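Amidase, hydantoinase/carbamoylase family (Burkholderia ambifaria, PDB 5TP4) probably hydrolyses N-carbamoyl-L-amino acids as a zinc-dependent amidase of the peptidase M20 family. Local coordinates at residues B[13-19]-B[113-118]; B[110-114]-B[405-409]; B[227-231]-B[244-250]; B[275-279]-B[287-291]; B[40-44]-B[139-143]. All coordinates share one frame; numbering follows the deposited sequence.

How the contacts relate
Contacts 1 and 2 adjoin in the larger, zinc-binding part of the chain, share Glu113 and Val114 of helix 105-121, and touch through the Ile15 N to Asn406 OD1 bond. Contact 2 is fully buried and held by van der Waals contacts, with no hydrogen bond between its segments, whereas contact 1 relies on a salt bridge. Contacts 3 and 4, across the chain's centre, involve neighbouring strands of one sheet, touch each other and reach the second subunit; contact 3 sets a helix start on a strand, contact 4 pairs two strands by backbone bonds. Contact 5, nearer the metal site, joins two loops through one arginine. All but contact 2 are partly buried.

Contact 1: B[13-19]-B[113-118]; sequences LEIDGAR and EVVRTL
Arg19 and Glu113 meet with their side chains at about a right angle, yet their flat ends are only 31° apart. The arginine grips the carboxylate side-on: NE donates to the syn lone pair of OE1 (2.9 Å), and NH2 reaches OE2 of Glu113 (2.8 Å) close to the guanidinium plane. A bend of Glu113 at its second torsion (chi2 58°) brings the carboxylate against the start of helix 17-28. There Asp16 N donates to Glu113 OE2 (2.8 Å) from above the carboxylate plane, and Thr117 OG1 adds a third bond to the same oxygen. This crowd of donors would be expected to favour the ionised form of Glu113. Asp16 CB lies over one face of the Arg19 guanidinium and Arg116 CB over the opposite one, each toward the rim; its NH1 bridges to Asp120. Ile15 flanks the carboxylate stem, its CD1 3.7 Å from Glu113 CG, while Thr117 CG2 rests against Glu14 O. Asp16 also accepts from Arg19 N through OD1, 3.1 Å. The result is an N-capped helix start whose first turn is anchored by a salt bridge to the side of helix 105-121.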
# COMPACT_ATOMS: atom_id res chain seq x y z
N LEU B 13 -27.00 -1.39 46.46
CA LEU B 13 -27.19 0.03 46.25
C LEU B 13 -27.04 0.35 44.77
O LEU B 13 -26.04 -0.03 44.15
CB LEU B 13 -26.15 0.81 47.06
CG LEU B 13 -26.25 2.33 47.01
CD1 LEU B 13 -27.52 2.81 47.73
CD2 LEU B 13 -25.00 2.94 47.65
N GLU B 14 -28.03 1.05 44.18
CA GLU B 14 -28.05 1.34 42.76
C GLU B 14 -27.99 2.83 42.48
O GLU B 14 -28.40 3.65 43.31
CB GLU B 14 -29.31 0.78 42.10
CG GLU B 14 -29.37 -0.71 42.13
CD GLU B 14 -30.53 -1.26 41.33
OE1 GLU B 14 -31.30 -0.46 40.76
OE2 GLU B 14 -30.66 -2.50 41.26
N ILE B 15 -27.50 3.18 41.29
CA ILE B 15 -27.49 4.58 40.85
C ILE B 15 -28.83 5.00 40.23
O ILE B 15 -29.77 4.19 40.10
CB ILE B 15 -26.37 4.83 39.83
CG1 ILE B 15 -26.67 4.05 38.53
CG2 ILE B 15 -25.01 4.46 40.47
CD1 ILE B 15 -26.15 4.76 37.28
N ASP B 16 -28.90 6.27 39.84
CA ASP B 16 -30.03 6.81 39.08
C ASP B 16 -29.61 6.75 37.62
O ASP B 16 -28.92 7.63 37.12
CB ASP B 16 -30.35 8.23 39.53
CG ASP B 16 -31.61 8.78 38.87
OD1 ASP B 16 -31.97 8.35 37.75
OD2 ASP B 16 -32.22 9.67 39.48
N GLY B 17 -30.02 5.69 36.92
CA GLY B 17 -29.49 5.47 35.59
C GLY B 17 -29.97 6.52 34.61
O GLY B 17 -29.22 6.95 33.73
N ALA B 18 -31.23 6.97 34.75
CA ALA B 18 -31.74 8.02 33.88
C ALA B 18 -30.98 9.33 34.08
O ALA B 18 -30.75 10.09 33.12
CB ALA B 18 -33.23 8.22 34.14
N ARG B 19 -30.62 9.65 35.33
CA ARG B 19 -29.89 10.87 35.62
C ARG B 19 -28.52 10.82 34.96
O ARG B 19 -28.07 11.81 34.36
CB ARG B 19 -29.77 11.07 37.14
CG ARG B 19 -29.06 12.39 37.55
CD ARG B 19 -29.20 12.60 39.05
NE ARG B 19 -28.61 11.48 39.80
CZ ARG B 19 -28.85 11.24 41.09
NH1 ARG B 19 -29.67 12.05 41.77
NH2 ARG B 19 -28.27 10.20 41.70
N GLU B 113 -21.99 10.34 38.94
CA GLU B 113 -23.23 9.72 39.38
C GLU B 113 -23.01 8.92 40.66
O GLU B 113 -23.89 8.87 41.51
CB GLU B 113 -23.83 8.87 38.25
CG GLU B 113 -25.03 7.98 38.66
CD GLU B 113 -26.19 8.79 39.24
OE1 GLU B 113 -26.38 9.95 38.80
OE2 GLU B 113 -26.91 8.25 40.13
N VAL B 114 -21.84 8.28 40.80
CA VAL B 114 -21.50 7.64 42.07
C VAL B 114 -21.66 8.62 43.23
O VAL B 114 -22.30 8.32 44.24
CB VAL B 114 -20.08 7.06 42.01
CG1 VAL B 114 -19.59 6.68 43.41
CG2 VAL B 114 -20.10 5.82 41.11
N VAL B 115 -21.11 9.82 43.08
CA VAL B 115 -21.20 10.80 44.15
C VAL B 115 -22.64 11.24 44.36
O VAL B 115 -23.11 11.34 45.50
CB VAL B 115 -20.27 11.98 43.86
CG1 VAL B 115 -20.57 13.17 44.84
CG2 VAL B 115 -18.80 11.51 44.01
N ARG B 116 -23.38 11.49 43.28
CA ARG B 116 -24.77 11.94 43.43
C ARG B 116 -25.59 10.88 44.14
O ARG B 116 -26.46 11.19 44.96
CB ARG B 116 -25.39 12.25 42.07
CG ARG B 116 -24.82 13.50 41.42
CD ARG B 116 -25.33 13.63 39.97
NE ARG B 116 -25.12 14.98 39.45
CZ ARG B 116 -25.49 15.37 38.24
NH1 ARG B 116 -26.05 14.48 37.41
NH2 ARG B 116 -25.31 16.63 37.86
N THR B 117 -25.31 9.61 43.84
CA THR B 117 -25.99 8.51 44.53
C THR B 117 -25.60 8.45 46.01
O THR B 117 -26.48 8.30 46.87
CB THR B 117 -25.69 7.20 43.78
OG1 THR B 117 -26.52 7.18 42.59
CG2 THR B 117 -25.99 5.98 44.64
N LEU B 118 -24.32 8.60 46.33
CA LEU B 118 -23.92 8.64 47.74
C LEU B 118 -24.58 9.80 48.47
O LEU B 118 -24.98 9.65 49.63
CB LEU B 118 -22.40 8.72 47.86
CG LEU B 118 -21.66 7.51 47.30
CD1 LEU B 118 -20.18 7.68 47.50
CD2 LEU B 118 -22.15 6.16 47.93
O HOH W 1 -29.34 7.00 43.37
O HOH W 2 -28.33 14.46 34.76

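Contact 2: B[110-114]-B[405-409]; sequences AGLEV and TNVLL
Thr405 lies against Ala110 with both of its branches. Ile15 of the N-terminal loop packs on its CB. From there the two branches part. Thr405 CG2, anti to the backbone N, points at helix 105-121 and meets Ala110 O at 3.8 Å; somewhat farther off it touches CG2 of Val114 and the CG of Glu113, whose aliphatic stem alone takes part here. The other branch, Thr405 OG1, rests 3.9 Å from Ala110 CB. This hydroxyl is bonded to Val401 O one turn back in its own helix and to Tyr106 OH, which reaches it from helix 105-121 just before the segment.

The remaining touches are apolar. Leu408 sends CD2 onto Ala110 CB (3.7 Å), and the same methyl lies near Val114 CG2. One turn beyond Ala110, Val114 meets Leu409 obliquely with both methyls: CG1 at the leucine's CD1 (3.8 Å), CG2 beside its CA (3.9 Å). No hydrogen bond crosses between the segments, and every touching residue is buried.

The two helix segments cross at -61°, their axes 9.7 Å apart at closest approach. Helix 17-28 closes one side of the interface through Leu20, which touches both Glu113 and Thr405. Leu112 packs on Trp57 and Cys58 of helix 45-60, and Val407 on Val346 and Ala349 of helix 340-353, so the pair forms the middle of a row of four helices. The next turn of helix 105-121, with Val115 and Leu118, packs on strand 129-133.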
# COMPACT_ATOMS: atom_id res chain seq x y z
N ALA B 110 -19.72 8.66 35.17
CA ALA B 110 -20.03 7.59 36.11
C ALA B 110 -19.54 7.95 37.51
O ALA B 110 -20.26 7.76 38.49
CB ALA B 110 -19.40 6.27 35.65
N GLY B 111 -18.35 8.53 37.61
CA GLY B 111 -17.89 8.99 38.91
C GLY B 111 -18.82 10.03 39.51
O GLY B 111 -19.14 9.98 40.70
N LEU B 112 -19.26 10.99 38.70
CA LEU B 112 -20.20 11.99 39.22
C LEU B 112 -21.48 11.32 39.70
O LEU B 112 -22.02 11.67 40.75
CB LEU B 112 -20.49 13.04 38.15
CG LEU B 112 -21.58 14.07 38.50
CD1 LEU B 112 -21.17 14.97 39.68
CD2 LEU B 112 -21.84 14.94 37.25
N GLU B 113 -21.99 10.34 38.94
CA GLU B 113 -23.23 9.72 39.38
C GLU B 113 -23.01 8.92 40.66
O GLU B 113 -23.89 8.87 41.51
CB GLU B 113 -23.83 8.87 38.25
CG GLU B 113 -25.03 7.98 38.66
CD GLU B 113 -26.19 8.79 39.24
OE1 GLU B 113 -26.38 9.95 38.80
OE2 GLU B 113 -26.91 8.25 40.13
N VAL B 114 -21.84 8.28 40.80
CA VAL B 114 -21.50 7.64 42.07
C VAL B 114 -21.66 8.62 43.23
O VAL B 114 -22.30 8.32 44.24
CB VAL B 114 -20.08 7.06 42.01
CG1 VAL B 114 -19.59 6.68 43.41
CG2 VAL B 114 -20.10 5.82 41.11
N THR B 405 -22.21 1.22 35.96
CA THR B 405 -22.02 2.18 37.04
C THR B 405 -22.45 1.62 38.39
O THR B 405 -21.84 1.95 39.42
CB THR B 405 -22.74 3.48 36.72
OG1 THR B 405 -22.42 3.86 35.38
CG2 THR B 405 -22.32 4.63 37.64
N ASN B 406 -23.47 0.76 38.42
CA ASN B 406 -23.78 0.03 39.65
C ASN B 406 -22.59 -0.79 40.12
O ASN B 406 -22.30 -0.86 41.33
CB ASN B 406 -24.99 -0.87 39.46
CG ASN B 406 -26.29 -0.09 39.40
OD1 ASN B 406 -26.37 1.04 39.89
ND2 ASN B 406 -27.33 -0.72 38.84
N VAL B 407 -21.88 -1.43 39.18
CA VAL B 407 -20.70 -2.20 39.55
C VAL B 407 -19.59 -1.28 40.03
O VAL B 407 -18.95 -1.54 41.06
CB VAL B 407 -20.23 -3.07 38.37
CG1 VAL B 407 -18.82 -3.63 38.64
CG2 VAL B 407 -21.23 -4.22 38.14
N LEU B 408 -19.36 -0.18 39.31
CA LEU B 408 -18.34 0.79 39.73
C LEU B 408 -18.64 1.30 41.12
O LEU B 408 -17.75 1.36 41.99
CB LEU B 408 -18.30 1.96 38.75
CG LEU B 408 -17.30 3.09 39.09
CD1 LEU B 408 -15.86 2.53 38.95
CD2 LEU B 408 -17.52 4.28 38.17
N LEU B 409 -19.89 1.66 41.37
CA LEU B 409 -20.28 2.21 42.66
C LEU B 409 -19.96 1.24 43.78
O LEU B 409 -19.46 1.63 44.84
CB LEU B 409 -21.79 2.49 42.65
CG LEU B 409 -22.48 2.72 43.99
CD1 LEU B 409 -22.04 4.07 44.61
CD2 LEU B 409 -24.01 2.71 43.76

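Contact 3: B[227-231]-B[244-250]; sequences RVTGV and KDAYFAS
In the smaller domain, whose sheet-and-helix build resembles the dimerisation domain of M20 enzymes, Val228 at the end of strand 212-229 packs against Ala246, Ala249 and Ser250 at the start of helix 246-262. Its two methyls divide the work. Val228 CG1, anti to the backbone N (chi1 -174°), points between the alanines, 3.9 Å from Ala246 CB and 4.1 Å from Ala249 CB. Val228 CG2 comes against Ser250 OG at 3.3 Å, a hydroxyl that is itself engaged in bonding back to Ala246 O within the helix. Ala246 CB in turn covers the strand backbone at Val228 O.

Beyond the strand, the chain is tied to the residues preceding the helix. Val231 N donates to Lys244 O (3.0 Å, 163° at the hydrogen) in the carbonyl plane, and Gly230 CA makes a CA-H...O contact with that oxygen. A water bridges Val231 O and Lys244 N, while Lys244 CD brushes Val231 CG2 at 3.9 Å. Asp245 N-caps the helix, its OD1 accepting from both Tyr247 N and Phe248 N.

The axes of strand 227-229 and helix 246-250 come within 8.0 Å, consistent with the small side chains between them. The contact thus divides into an apolar patch against the sheet and a polar clasp of one direct and one water-mediated backbone link, which closes the base of the intervening loop near solvent.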
# COMPACT_ATOMS: atom_id res chain seq x y z
N ARG B 227 10.44 -5.30 5.59
CA ARG B 227 10.75 -4.93 4.22
C ARG B 227 11.25 -6.16 3.48
O ARG B 227 12.19 -6.83 3.93
CB ARG B 227 11.77 -3.81 4.18
CG ARG B 227 12.01 -3.28 2.78
CD ARG B 227 12.70 -1.93 2.90
NE ARG B 227 12.79 -1.23 1.62
CZ ARG B 227 13.41 -0.07 1.47
NH1 ARG B 227 13.98 0.51 2.53
NH2 ARG B 227 13.46 0.53 0.28
N VAL B 228 10.62 -6.46 2.35
CA VAL B 228 11.00 -7.61 1.53
C VAL B 228 11.57 -7.09 0.22
O VAL B 228 10.96 -6.24 -0.43
CB VAL B 228 9.79 -8.53 1.27
CG1 VAL B 228 10.23 -9.78 0.54
CG2 VAL B 228 9.10 -8.89 2.59
N THR B 229 12.75 -7.58 -0.15
CA THR B 229 13.44 -7.11 -1.34
C THR B 229 13.55 -8.24 -2.35
O THR B 229 14.00 -9.34 -2.02
CB THR B 229 14.84 -6.59 -0.98
OG1 THR B 229 14.73 -5.59 0.03
CG2 THR B 229 15.49 -5.98 -2.19
N GLY B 230 13.15 -7.96 -3.58
CA GLY B 230 13.31 -8.92 -4.66
C GLY B 230 13.93 -8.21 -5.86
O GLY B 230 14.80 -7.37 -5.72
N VAL B 231 13.45 -8.58 -7.04
CA VAL B 231 13.98 -8.03 -8.28
C VAL B 231 12.80 -7.51 -9.08
O VAL B 231 11.89 -8.27 -9.42
CB VAL B 231 14.77 -9.08 -9.08
CG1 VAL B 231 15.13 -8.55 -10.47
CG2 VAL B 231 16.04 -9.48 -8.29
N LYS B 244 11.90 -13.19 -8.71
CA LYS B 244 12.14 -13.04 -7.27
C LYS B 244 11.12 -11.99 -6.81
O LYS B 244 11.42 -10.81 -6.64
CB LYS B 244 13.57 -12.65 -7.00
CG LYS B 244 14.55 -13.79 -7.40
CD LYS B 244 15.97 -13.30 -7.41
CE LYS B 244 16.91 -14.31 -8.05
NZ LYS B 244 18.33 -13.83 -8.00
N ASP B 245 9.88 -12.45 -6.65
CA ASP B 245 8.72 -11.59 -6.49
C ASP B 245 8.52 -11.28 -5.02
O ASP B 245 8.08 -12.15 -4.25
CB ASP B 245 7.49 -12.29 -7.09
CG ASP B 245 6.27 -11.40 -7.12
OD1 ASP B 245 6.01 -10.69 -6.14
OD2 ASP B 245 5.52 -11.45 -8.12
N ALA B 246 8.83 -10.04 -4.62
CA ALA B 246 8.71 -9.65 -3.22
C ALA B 246 7.27 -9.60 -2.75
O ALA B 246 7.03 -9.64 -1.53
CB ALA B 246 9.39 -8.30 -2.98
N TYR B 247 6.29 -9.48 -3.66
CA TYR B 247 4.92 -9.39 -3.17
C TYR B 247 4.34 -10.77 -2.92
O TYR B 247 3.66 -10.97 -1.90
CB TYR B 247 4.03 -8.60 -4.13
CG TYR B 247 2.64 -8.47 -3.53
CD1 TYR B 247 2.40 -7.57 -2.48
CD2 TYR B 247 1.61 -9.28 -3.97
CE1 TYR B 247 1.13 -7.47 -1.91
CE2 TYR B 247 0.33 -9.18 -3.40
CZ TYR B 247 0.11 -8.30 -2.38
OH TYR B 247 -1.15 -8.20 -1.83
N PHE B 248 4.59 -11.74 -3.80
CA PHE B 248 4.15 -13.10 -3.48
C PHE B 248 4.85 -13.59 -2.22
O PHE B 248 4.25 -14.32 -1.43
CB PHE B 248 4.44 -14.10 -4.62
CG PHE B 248 3.43 -14.09 -5.75
CD1 PHE B 248 2.10 -13.74 -5.54
CD2 PHE B 248 3.82 -14.48 -7.03
CE1 PHE B 248 1.18 -13.76 -6.61
CE2 PHE B 248 2.92 -14.48 -8.10
CZ PHE B 248 1.60 -14.12 -7.88
N ALA B 249 6.11 -13.19 -2.02
CA ALA B 249 6.82 -13.56 -0.80
C ALA B 249 6.16 -12.94 0.42
O ALA B 249 5.95 -13.61 1.45
CB ALA B 249 8.29 -13.13 -0.89
N SER B 250 5.81 -11.66 0.33
CA SER B 250 5.16 -10.98 1.44
C SER B 250 3.83 -11.60 1.76
O SER B 250 3.39 -11.61 2.92
CB SER B 250 4.96 -9.49 1.12
OG SER B 250 6.21 -8.81 1.06
O HOH W 3 11.81 -10.91 -10.38

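Contact 4: B[275-279]-B[287-291]; sequences AGIRN and GDVTF
Ala275 faces Phe291 at the closest point of this strand pair, where their CA atoms are 4.0 Å apart and Ala275 CB lies 3.6 Å from Phe291 CB. In this tight end, Gly276 N donates to Thr290 O (2.9 Å) and Thr290 N returns a bond to Gly276 O, a reciprocal pair of nearly straight links. Val289 and Ile277 continue the same face, with Val289 CG2 4.1 Å from CG1 of Ile277. Phe291 CG lies between the backbone N and the carbonyl carbon (chi1 58°), and the ring is carried away from strand 269-277 toward Val226 and Val228.

The strands form an antiparallel beta hairpin, strand 269-277 with strand 288-297, in the sheet of the smaller domain. Helix 246-262 covers the face bearing Ile277 and Val289, through Tyr247, Ala246 and Ser250. The backbone of Ile277 also bonds to the second subunit, and Ala275 packs on Tyr247 of that subunit, which places the hairpin at the dimer interface.

Toward the connecting loop the pairing loosens. Arg278 N still donates to Asp288 O (2.9 Å), but the two side chains lie alongside, pointing the same way, and Arg278 NE meets Asp288 OD2 only in a long salt bridge (3.6 Å); this NE is buried here without a hydrogen-bond partner. The carboxylate oxygen has its stronger partner in Arg227. Arg278 CD also rests on Thr290 CG2 at 4.0 Å. The Arg278-Asn279 end is the solvent-exposed side, where one water links Arg278 O to Gly287 N and another Asn279 ND2 to Asp288 OD2.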
# COMPACT_ATOMS: atom_id res chain seq x y z
N ALA B 275 0.60 -1.61 4.35
CA ALA B 275 1.37 -2.43 3.43
C ALA B 275 1.34 -1.79 2.06
O ALA B 275 0.32 -1.19 1.66
CB ALA B 275 0.83 -3.87 3.36
N GLY B 276 2.45 -1.90 1.34
CA GLY B 276 2.49 -1.35 -0.00
C GLY B 276 3.66 -1.87 -0.80
O GLY B 276 4.72 -2.19 -0.25
N ILE B 277 3.47 -1.92 -2.11
CA ILE B 277 4.55 -2.15 -3.05
C ILE B 277 5.11 -0.78 -3.40
O ILE B 277 4.37 0.09 -3.87
CB ILE B 277 4.05 -2.87 -4.31
CG1 ILE B 277 3.47 -4.25 -3.93
CG2 ILE B 277 5.18 -3.01 -5.33
CD1 ILE B 277 2.77 -4.93 -5.10
N ARG B 278 6.41 -0.59 -3.17
CA ARG B 278 7.05 0.69 -3.43
C ARG B 278 7.52 0.81 -4.88
O ARG B 278 7.87 -0.17 -5.53
CB ARG B 278 8.24 0.88 -2.49
CG ARG B 278 7.86 0.91 -1.00
CD ARG B 278 9.08 1.27 -0.14
NE ARG B 278 9.80 2.43 -0.67
CZ ARG B 278 9.71 3.66 -0.16
NH1 ARG B 278 8.94 3.89 0.90
NH2 ARG B 278 10.39 4.65 -0.71
N ASN B 279 7.55 2.06 -5.38
CA ASN B 279 7.95 2.34 -6.76
C ASN B 279 7.23 1.43 -7.74
O ASN B 279 7.82 0.82 -8.63
CB ASN B 279 9.47 2.25 -6.90
CG ASN B 279 10.17 3.30 -6.06
OD1 ASN B 279 10.08 4.49 -6.36
ND2 ASN B 279 10.82 2.88 -4.98
N GLY B 287 9.72 -5.47 -6.46
CA GLY B 287 11.05 -5.67 -5.93
C GLY B 287 11.23 -5.13 -4.52
O GLY B 287 12.28 -5.35 -3.92
N ASP B 288 10.25 -4.40 -4.00
CA ASP B 288 10.42 -3.67 -2.74
C ASP B 288 9.04 -3.55 -2.11
O ASP B 288 8.20 -2.78 -2.59
CB ASP B 288 11.04 -2.29 -2.99
CG ASP B 288 11.40 -1.54 -1.72
OD1 ASP B 288 11.26 -2.09 -0.61
OD2 ASP B 288 11.82 -0.36 -1.84
N VAL B 289 8.79 -4.33 -1.06
CA VAL B 289 7.49 -4.37 -0.40
C VAL B 289 7.71 -4.10 1.08
O VAL B 289 8.62 -4.68 1.69
CB VAL B 289 6.79 -5.73 -0.56
CG1 VAL B 289 5.45 -5.71 0.18
CG2 VAL B 289 6.58 -6.07 -2.06
N THR B 290 6.91 -3.21 1.65
CA THR B 290 6.96 -2.95 3.08
C THR B 290 5.60 -3.25 3.69
O THR B 290 4.57 -3.01 3.06
CB THR B 290 7.36 -1.50 3.41
OG1 THR B 290 6.45 -0.58 2.78
CG2 THR B 290 8.83 -1.21 2.98
N PHE B 291 5.59 -3.78 4.90
CA PHE B 291 4.34 -3.84 5.63
C PHE B 291 4.65 -3.74 7.12
O PHE B 291 5.80 -3.94 7.53
CB PHE B 291 3.55 -5.10 5.30
CG PHE B 291 4.28 -6.39 5.56
CD1 PHE B 291 5.11 -6.95 4.60
CD2 PHE B 291 4.07 -7.09 6.75
CE1 PHE B 291 5.74 -8.18 4.83
CE2 PHE B 291 4.71 -8.31 6.99
CZ PHE B 291 5.53 -8.86 6.03
O HOH W 4 8.94 -2.54 -6.23
O HOH W 5 11.87 0.73 -4.17

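Contact 5: B[40-44]-B[139-143]; sequences RLALT and GARFA
Leu41 to Thr44 form a type II beta turn, closed by Thr44 N to Leu41 O (3.1 Å), and Arg141 of the facing loop reaches its middle. The arginine chain, CG anti to the backbone N (chi1 -180°), runs extended to NE and spans the gap to the turn. Arg141 NH1 donates to Ala42 O (3.0 Å, 155° at the hydrogen), lying in the carbonyl plane while the oxygen sits near the guanidinium plane. Arg141 CD is 3.2 Å from Ala42 O, and Arg141 NH1 lies 3.7 Å from both Leu43 CB and Thr44 CG2. The Thr44 side chain runs alongside the arginine, pointing the other way; its OG1 bonds back to Leu41 O.

The Phe142 ring lies along the arginine: its CZ is 3.6 Å above the guanidinium plane of Arg141, offset toward the rim of the group, and Arg141 CG stands over a face of the ring near its rim. Leu41 CD2 meets Ala140 CB at 3.9 Å.

Asp166 holds NE of the arginine in a salt bridge. Helix 172-179 backs both loops, Leu172 and Leu176 touching Leu43 and Ala175 touching Arg141. Thr44 sits at the N-cap of helix 45-60, its OG1 making a weak bond to Asp47 N. Segment 139-143 follows Glu137 and Glu138, zinc ligands of this protein though not metal-bound in this chain, and the contact joins it to the start of helix 45-60.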
# COMPACT_ATOMS: atom_id res chain seq x y z
N ARG B 40 -13.99 17.68 21.40
CA ARG B 40 -13.42 18.49 22.47
C ARG B 40 -11.93 18.13 22.52
O ARG B 40 -11.46 17.43 23.43
CB ARG B 40 -14.13 18.27 23.81
CG ARG B 40 -15.60 18.70 23.83
CD ARG B 40 -16.17 18.71 25.28
NE ARG B 40 -16.05 17.41 25.97
CZ ARG B 40 -17.00 16.47 25.98
NH1 ARG B 40 -18.14 16.64 25.33
NH2 ARG B 40 -16.78 15.32 26.62
N LEU B 41 -11.17 18.64 21.56
CA LEU B 41 -9.72 18.43 21.58
C LEU B 41 -9.11 19.09 22.81
O LEU B 41 -9.48 20.19 23.21
CB LEU B 41 -9.10 19.00 20.29
CG LEU B 41 -9.31 18.08 19.08
CD1 LEU B 41 -9.05 18.81 17.77
CD2 LEU B 41 -8.39 16.89 19.21
N ALA B 42 -8.15 18.38 23.43
CA ALA B 42 -7.59 18.80 24.70
C ALA B 42 -7.20 20.28 24.71
O ALA B 42 -6.49 20.77 23.82
CB ALA B 42 -6.37 17.92 25.02
N LEU B 43 -7.69 20.99 25.72
CA LEU B 43 -7.35 22.38 26.04
C LEU B 43 -7.81 23.40 25.00
O LEU B 43 -7.40 24.56 25.06
CB LEU B 43 -5.83 22.55 26.29
CG LEU B 43 -5.34 21.51 27.31
CD1 LEU B 43 -3.84 21.70 27.62
CD2 LEU B 43 -6.13 21.55 28.62
N THR B 44 -8.68 23.01 24.07
CA THR B 44 -9.38 23.97 23.25
C THR B 44 -10.54 24.56 24.04
O THR B 44 -10.86 24.09 25.13
CB THR B 44 -9.90 23.34 21.96
OG1 THR B 44 -10.81 22.28 22.28
CG2 THR B 44 -8.74 22.81 21.12
N GLY B 139 -4.03 12.02 23.02
CA GLY B 139 -2.82 12.12 22.21
C GLY B 139 -3.02 12.65 20.80
O GLY B 139 -2.20 12.36 19.92
N ALA B 140 -4.09 13.41 20.56
CA ALA B 140 -4.37 13.93 19.22
C ALA B 140 -3.77 15.32 19.02
O ALA B 140 -3.00 15.55 18.08
CB ALA B 140 -5.89 13.96 18.99
N ARG B 141 -4.13 16.27 19.89
CA ARG B 141 -3.59 17.62 19.75
C ARG B 141 -2.14 17.68 20.20
O ARG B 141 -1.31 18.31 19.53
CB ARG B 141 -4.42 18.61 20.55
CG ARG B 141 -3.88 20.03 20.43
CD ARG B 141 -4.77 21.05 21.08
NE ARG B 141 -4.15 22.37 20.97
CZ ARG B 141 -4.47 23.41 21.73
NH1 ARG B 141 -5.41 23.28 22.66
NH2 ARG B 141 -3.84 24.56 21.57
N PHE B 142 -1.82 17.03 21.31
CA PHE B 142 -0.46 16.95 21.84
C PHE B 142 -0.07 15.49 21.98
O PHE B 142 -0.91 14.64 22.26
CB PHE B 142 -0.35 17.63 23.21
CG PHE B 142 -0.72 19.11 23.20
CD1 PHE B 142 0.21 20.07 22.80
CD2 PHE B 142 -1.98 19.53 23.63
CE1 PHE B 142 -0.13 21.44 22.82
CE2 PHE B 142 -2.32 20.88 23.64
CZ PHE B 142 -1.39 21.83 23.24
N ALA B 143 1.23 15.21 21.83
CA ALA B 143 1.75 13.90 22.15
C ALA B 143 2.37 13.91 23.54
O ALA B 143 2.95 14.91 23.95
CB ALA B 143 2.80 13.47 21.12